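Local coordinates for protein endoglucanase A (Clostridium longisporum, PDB 6Q1I) that hydrolyses internal beta-1,4-glucosidic linkages of barley beta-glucan, lichenan and carboxymethylcellulose, and also attacks xylan, through its family 5 glycoside hydrolase domain, at residues I74-G79 and V110-H115; P123-E128 and R178-K183; F155-Q160 and M205-A210; N228-V233 and P279-Q284. All blocks are in the same frame, centred on the assembly; numbering follows the deposited sequence.

Interaction 1: residues I74-G79 and V110-H115; sequences IPTTWG and VILNTH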
loop_
_atom_site.group_PDB
_atom_site.type_symbol
_atom_site.label_atom_id
_atom_site.label_comp_id
_atom_site.label_asym_id
_atom_site.label_seq_id
_atom_site.Cartn_x
_atom_site.Cartn_y
_atom_site.Cartn_z
ATOM N N ILE A 74 -3.452 0.232 -5.878
ATOM C CA ILE A 74 -2.766 0.549 -7.130
ATOM C C ILE A 74 -1.557 1.401 -6.759
ATOM O O ILE A 74 -1.622 2.642 -6.798
ATOM C CB ILE A 74 -3.698 1.265 -8.122
ATOM C CG1 ILE A 74 -4.953 0.422 -8.374
ATOM C CG2 ILE A 74 -2.966 1.561 -9.439
ATOM C CD1 ILE A 74 -5.990 1.108 -9.242
ATOM N N PRO A 75 -0.439 0.794 -6.381
ATOM C CA PRO A 75 0.749 1.592 -6.060
ATOM C C PRO A 75 1.221 2.294 -7.328
ATOM O O PRO A 75 1.301 1.682 -8.394
ATOM C CB PRO A 75 1.743 0.549 -5.543
ATOM C CG PRO A 75 1.336 -0.727 -6.238
ATOM C CD PRO A 75 -0.170 -0.655 -6.316
ATOM N N THR A 76 1.476 3.596 -7.222
ATOM C CA THR A 76 1.752 4.419 -8.395
ATOM C C THR A 76 2.917 5.346 -8.098
ATOM O O THR A 76 2.890 6.082 -7.104
ATOM C CB THR A 76 0.511 5.229 -8.793
ATOM O OG1 THR A 76 -0.585 4.339 -9.031
ATOM C CG2 THR A 76 0.761 6.024 -10.058
ATOM N N THR A 77 3.946 5.298 -8.946
ATOM C CA THR A 77 5.117 6.168 -8.829
ATOM C C THR A 77 4.973 7.302 -9.836
ATOM O O THR A 77 4.804 7.053 -11.037
ATOM C CB THR A 77 6.404 5.369 -9.031
ATOM O OG1 THR A 77 6.513 4.420 -7.959
ATOM C CG2 THR A 77 7.637 6.282 -9.052
ATOM N N TRP A 78 4.986 8.544 -9.343
ATOM C CA TRP A 78 4.589 9.702 -10.135
ATOM C C TRP A 78 5.738 10.608 -10.555
ATOM O O TRP A 78 5.609 11.316 -11.559
ATOM C CB TRP A 78 3.581 10.566 -9.362
ATOM C CG TRP A 78 2.324 9.883 -8.928
ATOM C CD1 TRP A 78 2.150 9.182 -7.776
ATOM C CD2 TRP A 78 1.056 9.856 -9.604
ATOM N NE1 TRP A 78 0.867 8.720 -7.692
ATOM C CE2 TRP A 78 0.176 9.105 -8.808
ATOM C CE3 TRP A 78 0.588 10.374 -10.812
ATOM C CZ2 TRP A 78 -1.148 8.874 -9.170
ATOM C CZ3 TRP A 78 -0.726 10.149 -11.164
ATOM C CH2 TRP A 78 -1.577 9.403 -10.354
ATOM N N GLY A 79 6.840 10.634 -9.805
ATOM C CA GLY A 79 7.829 11.686 -10.000
ATOM C C GLY A 79 8.407 11.743 -11.404
ATOM O O GLY A 79 8.676 12.827 -11.928
ATOM N N VAL A 110 -10.527 0.950 -3.845
ATOM C CA VAL A 110 -9.258 1.198 -4.513
ATOM C C VAL A 110 -8.448 2.146 -3.647
ATOM O O VAL A 110 -8.944 3.204 -3.251
ATOM C CB VAL A 110 -9.471 1.804 -5.910
ATOM C CG1 VAL A 110 -8.147 2.210 -6.517
ATOM C CG2 VAL A 110 -10.200 0.805 -6.786
ATOM N N ILE A 111 -7.202 1.778 -3.370
ATOM C CA ILE A 111 -6.245 2.659 -2.711
ATOM C C ILE A 111 -5.272 3.140 -3.778
ATOM O O ILE A 111 -4.549 2.329 -4.372
ATOM C CB ILE A 111 -5.475 1.930 -1.597
ATOM C CG1 ILE A 111 -6.403 1.391 -0.511
ATOM C CG2 ILE A 111 -4.420 2.868 -1.021
ATOM C CD1 ILE A 111 -5.748 0.334 0.379
ATOM N N LEU A 112 -5.246 4.450 -4.019
ATOM C CA LEU A 112 -4.326 5.077 -4.964
ATOM C C LEU A 112 -3.328 5.903 -4.156
ATOM O O LEU A 112 -3.733 6.809 -3.418
ATOM C CB LEU A 112 -5.099 5.975 -5.931
ATOM C CG LEU A 112 -4.246 6.660 -7.004
ATOM C CD1 LEU A 112 -3.650 5.616 -7.974
ATOM C CD2 LEU A 112 -5.058 7.704 -7.761
ATOM N N ASN A 113 -2.037 5.603 -4.293
ATOM C CA ASN A 113 -1.008 6.250 -3.483
ATOM C C ASN A 113 -0.025 7.031 -4.352
ATOM O O ASN A 113 -0.205 7.164 -5.564
ATOM C CB ASN A 113 -0.286 5.234 -2.583
ATOM C CG ASN A 113 0.730 4.389 -3.311
ATOM O OD1 ASN A 113 0.926 4.517 -4.522
ATOM N ND2 ASN A 113 1.397 3.508 -2.558
ATOM N N THR A 114 0.984 7.617 -3.700
ATOM C CA THR A 114 2.298 7.806 -4.299
ATOM C C THR A 114 3.204 6.718 -3.729
ATOM O O THR A 114 3.040 6.297 -2.577
ATOM C CB THR A 114 2.899 9.201 -4.055
ATOM O OG1 THR A 114 3.358 9.328 -2.706
ATOM C CG2 THR A 114 1.911 10.305 -4.391
ATOM N N HIS A 115 4.178 6.271 -4.530
ATOM C CA HIS A 115 4.878 5.044 -4.201
ATOM C C HIS A 115 6.385 5.297 -4.086
ATOM O O HIS A 115 6.838 5.785 -3.049
ATOM C CB HIS A 115 4.459 3.881 -5.099
ATOM C CG HIS A 115 4.694 2.560 -4.459
ATOM N ND1 HIS A 115 3.860 2.057 -3.486
ATOM C CD2 HIS A 115 5.697 1.663 -4.601
ATOM C CE1 HIS A 115 4.320 0.889 -3.084
ATOM N NE2 HIS A 115 5.438 0.630 -3.737
#

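Interaction 2: residues P123-E128 and R178-K183; sequences PTYAKE and RDVVNK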
loop_
_atom_site.group_PDB
_atom_site.type_symbol
_atom_site.label_atom_id
_atom_site.label_comp_id
_atom_site.label_asym_id
_atom_site.label_seq_id
_atom_site.Cartn_x
_atom_site.Cartn_y
_atom_site.Cartn_z
ATOM N N PRO A 123 12.879 13.017 3.980
ATOM C CA PRO A 123 12.297 13.596 5.213
ATOM C C PRO A 123 13.346 14.163 6.164
ATOM O O PRO A 123 13.620 13.621 7.243
ATOM C CB PRO A 123 11.538 12.403 5.803
ATOM C CG PRO A 123 12.382 11.205 5.407
ATOM C CD PRO A 123 12.938 11.539 4.037
ATOM N N THR A 124 13.940 15.289 5.765
ATOM C CA THR A 124 14.837 16.055 6.618
ATOM C C THR A 124 14.408 17.514 6.619
ATOM O O THR A 124 13.789 18.004 5.672
ATOM C CB THR A 124 16.294 15.998 6.134
ATOM O OG1 THR A 124 16.380 16.614 4.847
ATOM C CG2 THR A 124 16.792 14.569 6.055
ATOM N N TYR A 125 14.765 18.218 7.696
ATOM C CA TYR A 125 14.489 19.649 7.746
ATOM C C TYR A 125 15.181 20.381 6.604
ATOM O O TYR A 125 14.622 21.336 6.061
ATOM C CB TYR A 125 14.909 20.243 9.094
ATOM C CG TYR A 125 14.133 19.713 10.285
ATOM C CD1 TYR A 125 12.760 19.515 10.220
ATOM C CD2 TYR A 125 14.777 19.427 11.479
ATOM C CE1 TYR A 125 12.055 19.031 11.294
ATOM C CE2 TYR A 125 14.079 18.941 12.567
ATOM C CZ TYR A 125 12.719 18.750 12.472
ATOM O OH TYR A 125 12.023 18.262 13.559
ATOM N N ALA A 126 16.363 19.915 6.192
ATOM C CA ALA A 126 17.098 20.589 5.127
ATOM C C ALA A 126 16.418 20.457 3.768
ATOM O O ALA A 126 16.612 21.315 2.900
ATOM C CB ALA A 126 18.517 20.031 5.034
ATOM N N LYS A 127 15.643 19.394 3.548
ATOM C CA LYS A 127 14.991 19.187 2.263
ATOM C C LYS A 127 13.534 19.618 2.252
ATOM O O LYS A 127 12.931 19.669 1.179
ATOM C CB LYS A 127 15.094 17.718 1.853
ATOM C CG LYS A 127 16.495 17.300 1.456
ATOM C CD LYS A 127 16.886 17.888 0.125
ATOM C CE LYS A 127 18.259 17.411 -0.302
ATOM N NZ LYS A 127 18.579 17.889 -1.672
ATOM N N GLU A 128 12.972 19.958 3.407
ATOM C CA GLU A 128 11.546 20.253 3.494
ATOM C C GLU A 128 11.116 21.346 2.515
ATOM O O GLU A 128 10.043 21.252 1.909
ATOM C CB GLU A 128 11.219 20.649 4.932
ATOM C CG GLU A 128 9.786 20.565 5.288
ATOM C CD GLU A 128 9.504 20.783 6.777
ATOM O OE1 GLU A 128 10.429 20.849 7.641
ATOM O OE2 GLU A 128 8.305 20.881 7.083
ATOM N N ARG A 178 10.944 11.470 11.516
ATOM C CA ARG A 178 9.558 11.121 11.831
ATOM C C ARG A 178 8.674 12.366 11.877
ATOM O O ARG A 178 7.529 12.339 11.407
ATOM C CB ARG A 178 9.475 10.294 13.117
ATOM C CG ARG A 178 10.162 8.933 13.007
ATOM C CD ARG A 178 9.943 8.030 14.231
ATOM N NE ARG A 178 10.482 8.587 15.469
ATOM C CZ ARG A 178 11.721 8.401 15.920
ATOM N NH1 ARG A 178 12.592 7.644 15.271
ATOM N NH2 ARG A 178 12.096 8.971 17.060
ATOM N N ASP A 179 9.198 13.471 12.403
ATOM C CA ASP A 179 8.484 14.746 12.362
ATOM C C ASP A 179 8.219 15.172 10.919
ATOM O O ASP A 179 7.089 15.524 10.562
ATOM C CB ASP A 179 9.317 15.790 13.109
ATOM C CG ASP A 179 8.641 17.144 13.210
ATOM O OD1 ASP A 179 7.403 17.207 13.310
ATOM O OD2 ASP A 179 9.379 18.154 13.213
ATOM N N VAL A 180 9.243 15.112 10.060
ATOM C CA VAL A 180 9.060 15.573 8.685
ATOM C C VAL A 180 8.083 14.677 7.921
ATOM O O VAL A 180 7.288 15.173 7.117
ATOM C CB VAL A 180 10.404 15.753 7.962
ATOM C CG1 VAL A 180 10.190 16.120 6.494
ATOM C CG2 VAL A 180 11.239 16.836 8.659
ATOM N N VAL A 181 8.096 13.363 8.167
ATOM C CA VAL A 181 7.094 12.502 7.537
ATOM C C VAL A 181 5.687 12.963 7.909
ATOM O O VAL A 181 4.800 13.044 7.058
ATOM C CB VAL A 181 7.330 11.020 7.882
ATOM C CG1 VAL A 181 6.109 10.181 7.479
ATOM C CG2 VAL A 181 8.571 10.514 7.184
ATOM N N ASN A 182 5.458 13.260 9.195
ATOM C CA ASN A 182 4.152 13.773 9.598
ATOM C C ASN A 182 3.814 15.070 8.866
ATOM O O ASN A 182 2.668 15.280 8.462
ATOM C CB ASN A 182 4.109 14.027 11.108
ATOM C CG ASN A 182 3.961 12.759 11.919
ATOM O OD1 ASN A 182 3.191 11.862 11.572
ATOM N ND2 ASN A 182 4.670 12.702 13.036
ATOM N N LYS A 183 4.805 15.949 8.689
ATOM C CA LYS A 183 4.567 17.219 8.007
ATOM C C LYS A 183 4.265 17.020 6.524
ATOM O O LYS A 183 3.423 17.724 5.961
ATOM C CB LYS A 183 5.763 18.147 8.218
ATOM C CG LYS A 183 5.894 18.600 9.679
ATOM C CD LYS A 183 7.158 19.403 10.000
ATOM C CE LYS A 183 7.027 20.061 11.373
ATOM N NZ LYS A 183 8.335 20.517 11.945
#

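Interaction 3: residues F155-Q160 and M205-A210; sequences FETLNQ and MMPTYA. Unlike the reference sequence in segment 155-160: Q160 (reference Glu).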
loop_
_atom_site.group_PDB
_atom_site.type_symbol
_atom_site.label_atom_id
_atom_site.label_comp_id
_atom_site.label_asym_id
_atom_site.label_seq_id
_atom_site.Cartn_x
_atom_site.Cartn_y
_atom_site.Cartn_z
ATOM N N PHE A 155 -7.367 7.724 -1.075
ATOM C CA PHE A 155 -6.027 8.209 -1.381
ATOM C C PHE A 155 -5.074 7.796 -0.261
ATOM O O PHE A 155 -5.470 7.727 0.903
ATOM C CB PHE A 155 -5.991 9.735 -1.507
ATOM C CG PHE A 155 -6.754 10.302 -2.681
ATOM C CD1 PHE A 155 -7.012 9.566 -3.822
ATOM C CD2 PHE A 155 -7.178 11.623 -2.647
ATOM C CE1 PHE A 155 -7.702 10.130 -4.891
ATOM C CE2 PHE A 155 -7.846 12.186 -3.711
ATOM C CZ PHE A 155 -8.118 11.443 -4.833
ATOM N N GLU A 156 -3.810 7.544 -0.613
ATOM C CA GLU A 156 -2.747 7.247 0.350
ATOM C C GLU A 156 -1.577 8.177 0.047
ATOM O O GLU A 156 -1.010 8.122 -1.047
ATOM C CB GLU A 156 -2.348 5.765 0.250
ATOM C CG GLU A 156 -1.119 5.389 1.056
ATOM C CD GLU A 156 -0.606 3.993 0.740
ATOM O OE1 GLU A 156 -1.420 3.051 0.724
ATOM O OE2 GLU A 156 0.611 3.852 0.474
ATOM N N THR A 157 -1.228 9.046 1.004
ATOM C CA THR A 157 -0.354 10.184 0.705
ATOM C C THR A 157 1.025 9.751 0.215
ATOM O O THR A 157 1.555 10.303 -0.761
ATOM C CB THR A 157 -0.193 11.051 1.956
ATOM O OG1 THR A 157 0.250 10.227 3.042
ATOM C CG2 THR A 157 -1.511 11.760 2.326
ATOM N N LEU A 158 1.643 8.814 0.932
ATOM C CA LEU A 158 3.012 8.368 0.725
ATOM C C LEU A 158 3.056 6.881 1.045
ATOM O O LEU A 158 2.170 6.354 1.726
ATOM C CB LEU A 158 3.984 9.105 1.663
ATOM C CG LEU A 158 4.142 10.610 1.448
ATOM C CD1 LEU A 158 4.900 11.223 2.613
ATOM C CD2 LEU A 158 4.843 10.899 0.140
ATOM N N ASN A 159 4.124 6.217 0.588
ATOM C CA ASN A 159 4.264 4.771 0.721
ATOM C C ASN A 159 5.074 4.388 1.954
ATOM O O ASN A 159 4.505 4.084 3.006
ATOM C CB ASN A 159 4.889 4.212 -0.560
ATOM C CG ASN A 159 5.120 2.736 -0.488
ATOM O OD1 ASN A 159 4.276 1.993 0.022
ATOM N ND2 ASN A 159 6.263 2.292 -0.993
ATOM N N GLN A 160 6.399 4.381 1.835
ATOM C CA GLN A 160 7.304 4.030 2.932
ATOM C C GLN A 160 8.333 5.136 3.114
ATOM O O GLN A 160 9.544 4.911 3.014
ATOM C CB GLN A 160 7.981 2.687 2.658
ATOM C CG GLN A 160 6.997 1.523 2.623
ATOM C CD GLN A 160 7.663 0.175 2.454
ATOM O OE1 GLN A 160 8.840 0.073 2.110
ATOM N NE2 GLN A 160 6.909 -0.861 2.685
ATOM N N MET A 205 -5.481 7.630 3.647
ATOM C CA MET A 205 -4.461 6.885 4.363
ATOM C C MET A 205 -3.144 7.651 4.352
ATOM O O MET A 205 -2.808 8.328 3.375
ATOM C CB MET A 205 -4.234 5.536 3.673
ATOM C CG MET A 205 -5.352 4.546 3.880
ATOM S SD MET A 205 -5.274 3.053 2.866
ATOM C CE MET A 205 -3.661 2.437 3.289
ATOM N N MET A 206 -2.393 7.531 5.451
ATOM C CA MET A 206 -1.064 8.122 5.516
ATOM C C MET A 206 -0.193 7.261 6.411
ATOM O O MET A 206 -0.685 6.747 7.429
ATOM C CB MET A 206 -1.082 9.559 6.037
ATOM C CG MET A 206 -1.813 9.761 7.344
ATOM S SD MET A 206 -2.030 11.497 7.761
ATOM C CE MET A 206 -2.797 12.107 6.320
ATOM N N PRO A 207 1.073 7.063 6.051
ATOM C CA PRO A 207 1.907 6.095 6.765
ATOM C C PRO A 207 2.701 6.680 7.921
ATOM O O PRO A 207 2.965 7.884 8.005
ATOM C CB PRO A 207 2.887 5.629 5.680
ATOM C CG PRO A 207 3.067 6.859 4.834
ATOM C CD PRO A 207 1.712 7.511 4.798
ATOM N N THR A 208 3.093 5.777 8.814
ATOM C CA THR A 208 4.208 6.021 9.704
ATOM C C THR A 208 5.504 6.103 8.890
ATOM O O THR A 208 5.541 5.795 7.694
ATOM C CB THR A 208 4.342 4.852 10.673
ATOM O OG1 THR A 208 4.505 3.670 9.892
ATOM C CG2 THR A 208 3.122 4.707 11.565
ATOM N N TYR A 209 6.586 6.508 9.549
ATOM C CA TYR A 209 7.904 6.436 8.930
ATOM C C TYR A 209 8.156 5.012 8.445
ATOM O O TYR A 209 7.999 4.042 9.199
ATOM C CB TYR A 209 8.969 6.866 9.946
ATOM C CG TYR A 209 10.404 6.791 9.458
ATOM C CD1 TYR A 209 11.095 7.935 9.053
ATOM C CD2 TYR A 209 11.084 5.584 9.436
ATOM C CE1 TYR A 209 12.413 7.863 8.618
ATOM C CE2 TYR A 209 12.396 5.502 8.999
ATOM C CZ TYR A 209 13.057 6.645 8.598
ATOM O OH TYR A 209 14.368 6.577 8.166
ATOM N N ALA A 210 8.529 4.892 7.169
ATOM C CA ALA A 210 8.801 3.624 6.495
ATOM C C ALA A 210 7.588 2.697 6.455
ATOM O O ALA A 210 7.722 1.522 6.106
ATOM C CB ALA A 210 10.006 2.887 7.091
#

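Interaction 4: residues N228-V233 and P279-Q284; sequences NVIASV and PVVIGQ. Unlike the reference sequence in segment 279-284: Q284 (reference Glu).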
loop_
_atom_site.group_PDB
_atom_site.type_symbol
_atom_site.label_atom_id
_atom_site.label_comp_id
_atom_site.label_asym_id
_atom_site.label_seq_id
_atom_site.Cartn_x
_atom_site.Cartn_y
_atom_site.Cartn_z
ATOM N N ASN A 228 -11.285 12.191 8.677
ATOM C CA ASN A 228 -11.322 11.016 7.795
ATOM C C ASN A 228 -9.929 10.555 7.385
ATOM O O ASN A 228 -9.650 10.279 6.215
ATOM C CB ASN A 228 -12.216 11.283 6.599
ATOM C CG ASN A 228 -13.642 11.418 7.004
ATOM O OD1 ASN A 228 -14.230 10.470 7.524
ATOM N ND2 ASN A 228 -14.191 12.618 6.860
ATOM N N VAL A 229 -9.062 10.396 8.373
ATOM C CA VAL A 229 -7.709 9.874 8.206
ATOM C C VAL A 229 -7.673 8.408 8.615
ATOM O O VAL A 229 -8.348 7.987 9.566
ATOM C CB VAL A 229 -6.711 10.700 9.044
ATOM C CG1 VAL A 229 -5.335 10.022 9.112
ATOM C CG2 VAL A 229 -6.607 12.116 8.476
ATOM N N ILE A 230 -6.852 7.632 7.905
ATOM C CA ILE A 230 -6.559 6.240 8.213
ATOM C C ILE A 230 -5.044 6.106 8.320
ATOM O O ILE A 230 -4.312 6.622 7.471
ATOM C CB ILE A 230 -7.067 5.329 7.074
ATOM C CG1 ILE A 230 -8.571 5.489 6.833
ATOM C CG2 ILE A 230 -6.705 3.861 7.357
ATOM C CD1 ILE A 230 -9.051 4.864 5.520
ATOM N N ALA A 231 -4.563 5.408 9.346
ATOM C CA ALA A 231 -3.140 5.096 9.423
ATOM C C ALA A 231 -2.797 3.932 8.492
ATOM O O ALA A 231 -3.547 2.956 8.405
ATOM C CB ALA A 231 -2.772 4.720 10.856
ATOM N N SER A 232 -1.635 4.019 7.841
ATOM C CA SER A 232 -1.110 2.974 6.969
ATOM C C SER A 232 0.155 2.379 7.581
ATOM O O SER A 232 1.119 3.102 7.852
ATOM C CB SER A 232 -0.765 3.557 5.593
ATOM O OG SER A 232 -0.083 2.608 4.796
ATOM N N VAL A 233 0.172 1.056 7.757
ATOM C CA VAL A 233 1.394 0.326 8.064
ATOM C C VAL A 233 1.521 -0.840 7.093
ATOM O O VAL A 233 0.536 -1.317 6.525
ATOM C CB VAL A 233 1.487 -0.171 9.528
ATOM C CG1 VAL A 233 1.473 0.993 10.497
ATOM C CG2 VAL A 233 0.367 -1.142 9.853
ATOM N N PRO A 279 -8.667 4.607 12.421
ATOM C CA PRO A 279 -8.491 3.212 12.006
ATOM C C PRO A 279 -7.126 3.007 11.372
ATOM O O PRO A 279 -6.381 3.954 11.110
ATOM C CB PRO A 279 -9.611 2.995 10.990
ATOM C CG PRO A 279 -9.981 4.361 10.513
ATOM C CD PRO A 279 -9.506 5.380 11.496
ATOM N N VAL A 280 -6.809 1.738 11.106
ATOM C CA VAL A 280 -5.547 1.339 10.496
ATOM C C VAL A 280 -5.813 0.331 9.384
ATOM O O VAL A 280 -6.671 -0.550 9.513
ATOM C CB VAL A 280 -4.541 0.805 11.548
ATOM C CG1 VAL A 280 -5.116 -0.371 12.337
ATOM C CG2 VAL A 280 -3.214 0.438 10.901
ATOM N N VAL A 281 -5.072 0.468 8.287
ATOM C CA VAL A 281 -5.068 -0.487 7.187
ATOM C C VAL A 281 -3.646 -1.003 7.029
ATOM O O VAL A 281 -2.694 -0.215 6.980
ATOM C CB VAL A 281 -5.547 0.166 5.877
ATOM C CG1 VAL A 281 -5.199 -0.698 4.661
ATOM C CG2 VAL A 281 -7.041 0.471 5.929
ATOM N N ILE A 282 -3.503 -2.321 6.933
ATOM C CA ILE A 282 -2.229 -2.952 6.596
ATOM C C ILE A 282 -2.180 -3.006 5.069
ATOM O O ILE A 282 -2.741 -3.909 4.438
ATOM C CB ILE A 282 -2.089 -4.333 7.237
ATOM C CG1 ILE A 282 -2.097 -4.213 8.762
ATOM C CG2 ILE A 282 -0.805 -5.004 6.776
ATOM C CD1 ILE A 282 -2.236 -5.529 9.496
ATOM N N GLY A 283 -1.521 -2.015 4.459
ATOM C CA GLY A 283 -1.566 -1.875 3.016
ATOM C C GLY A 283 -0.656 -2.799 2.247
ATOM O O GLY A 283 -0.792 -2.896 1.021
ATOM N N GLN A 284 0.267 -3.472 2.937
ATOM C CA GLN A 284 1.108 -4.512 2.349
ATOM C C GLN A 284 1.392 -5.569 3.403
ATOM O O GLN A 284 1.791 -5.237 4.524
ATOM C CB GLN A 284 2.458 -3.973 1.847
ATOM C CG GLN A 284 2.369 -2.921 0.750
ATOM C CD GLN A 284 3.704 -2.424 0.212
ATOM O OE1 GLN A 284 3.766 -1.403 -0.460
ATOM N NE2 GLN A 284 4.754 -3.151 0.477
#

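Interaction 1: residues I74-G79 and V110-H115
W78 and N113 make the straightest bond of this contact: NE1 of W78 reaches the backbone O of N113 at 2.8 Å, with an N-H...O angle of 179°. The acceptor lies in the indole plane, and the donor sits on a lone pair of the carbonyl, which fixes the rotation of the ring. The side chain of N113 grips the other segment as well. Its OD1 takes the backbone N of T76 at 2.9 Å in the plane of the amide, while its ND2 bonds to ND1 of H115 and to E156. Amide and imidazole meet edge to edge through ND2 and ND1, nearly coplanar, which sets the rotation of the imidazole; CB of P75 lies over one face, 3.6 Å from the ring centroid, as a CH-pi contact. All this happens where strands 71-74 and 109-113, neighbours in the eight-stranded TIM barrel, run out at their C-terminal ends into the catalytic side; H115 lies close to Q284, at the position of the presumed nucleophile. Against these side-chain grips at the loop end, the pairing of I74 with L112 is loose. I74 N bonds to I111 O at 2.8 Å, but CB of I74 stays 4.4 Å from CD1 of L112. Neither end opens to solvent: helix 90-105 covers I74, V110 and L112, and helix 128-145 covers W78, L112 and T114.

Interaction 2: residues P123-E128 and R178-K183
P123 meets the helix through V180 and V181. Its CA lies 3.5 Å from CG1 of V180, and its ring CB reaches CG2 of V181 at 3.8 Å, so the pyrrolidine rests against two successive valines. L163 adds to the apolar surroundings of the proline. T124 turns its side chain away from the helix. Its OG1 instead accepts the backbone N of K127 at 3.2 Å, an ST motif that helps shape the turn leading into helix 128-145. Y125 comes next, with CG anti to its own carbonyl carbon (chi1 -64°), and the ring extends toward helix 175-194. CD1 approaches CG2 of V180 at 3.5 Å. At the far end of the ring, OH donates to OD2 of D179 at 2.7 Å. The carboxylate oxygen lies at the ring edge, near its plane, and is met on its anti lone pair, while ring and carboxylate planes stand 75° apart. In one of two deposited conformers of K183, NZ reaches the same OD2 on its syn side at 2.9 Å, 31° out of the carboxylate plane, an i to i+4 salt bridge spanning one helical turn; phenol and ammonium then share one oxygen, and the lysine would be expected to stabilise its negative charge. E128, extended beyond CG, lays OE2 3.5 Å from CD of that lysine conformer. The polar half faces the surface, and the valine half is buried. In this TIM barrel the loop between strand 109-113 and helix 128-145 thus packs, at the barrel's surface, on helix 175-194, which follows the next strand.

Interaction 3: residues F155-Q160 and M205-A210
F155 and M205 open the backbone pairing: N of M205 donates to O of F155 at 2.7 Å, and N of T157 returns to O of M205 at 2.9 Å. The two bonds flank the parallel bridge between E156 and M205. A CA-H...O contact from CA of E156 to O of M205, at 3.2 Å, gives that carbonyl a second approach from the same strand. These are neighbouring strands of the TIM barrel.

Side chains add van der Waals contacts. E156 and M205 turn to the same face of the sheet, and the bend of M205 at chi3 (56°) brings its CE to 3.5 Å from OE1 of E156. The carboxylate has its stronger partner in R73, through a salt bridge on OE2. On T157 the hydroxyl lies between the backbone N and carbonyl carbon (chi1 54°), which sets OG1 3.3 Å from CB of M206; its polar partner is N185 of helix 175-194. P207 lies against the turn after strand 153-156. Its CG is 3.3 Å from O of L158, and CB is 3.5 Å from O of N159. Further on, CG of Q160 passes 3.6 Å from the carbonyl O of A210.

Q160 differs from the natural glutamate, which by similarity is the proton donor, and its NE2 is hydrogen-bonded to ND1 of H234. Strand bonds thus hold the base of the contact. Beyond it, P207 packs on L158 and the carbonyls of the turn, and separately Q160 meets the A210 carbonyl, consistent with a backbone framework that places the acid-base position at the barrel mouth.

Interaction 4: residues N228-V233 and P279-Q284
The carbonyl oxygen of A231 is gripped from strand 280-284 by two groups: N of V281 donates at 2.9 Å with an N-H...O angle of 168°, and CA of V280 makes a CA-H...O contact at 3.3 Å. V233 repeats the pattern, its O taking N of G283 at 3.0 Å and CA of I282 at 3.2 Å. In return, N of A231 donates to O of P279 at 2.9 Å, and N of V233 to O of V281. This alternation is the ladder of neighbouring parallel strands in a TIM barrel, here with axes 37° apart.

Side chains divide between the two faces. On one, CG2 of V233 lies between the side chains of V280 and I282, and F273 of helix 256-275 packs over A231, V233 and V280. On the other, S232 and V281 point toward the barrel interior, near M205. Next to them, CG2 of I230 meets CG2 of V281 at 3.7 Å.

Q284, altered from the glutamate presumed to be the nucleophile, follows G283, where the ladder ends in a bent bond (140°). This is consistent with the backbone fixing where Q284 starts, while its side chain is held through OE1 by R73.

Interactions 1, 3 and 4 belong to one barrel sheet, and interaction 2 lies outside it. Strand 109-113 adjoins 153-156, so interaction 1 meets interaction 3 through L112 O and E156 N, 2.9 Å apart. Strand 204-208 adjoins 229-234, so interaction 3 meets interaction 4 through M206 O and S232 N, also 2.9 Å apart. Their loop ends converge on the active site: the side chains of Q160 and Q284 are about 4 Å apart at their nearest atoms, and H115 CE1 lies 3.5 Å from Q284 OE1. Interaction 2, its centre about 13 Å from that of interaction 3, touches it where CG2 of V181 lies 4.1 Å from CD1 of Y209.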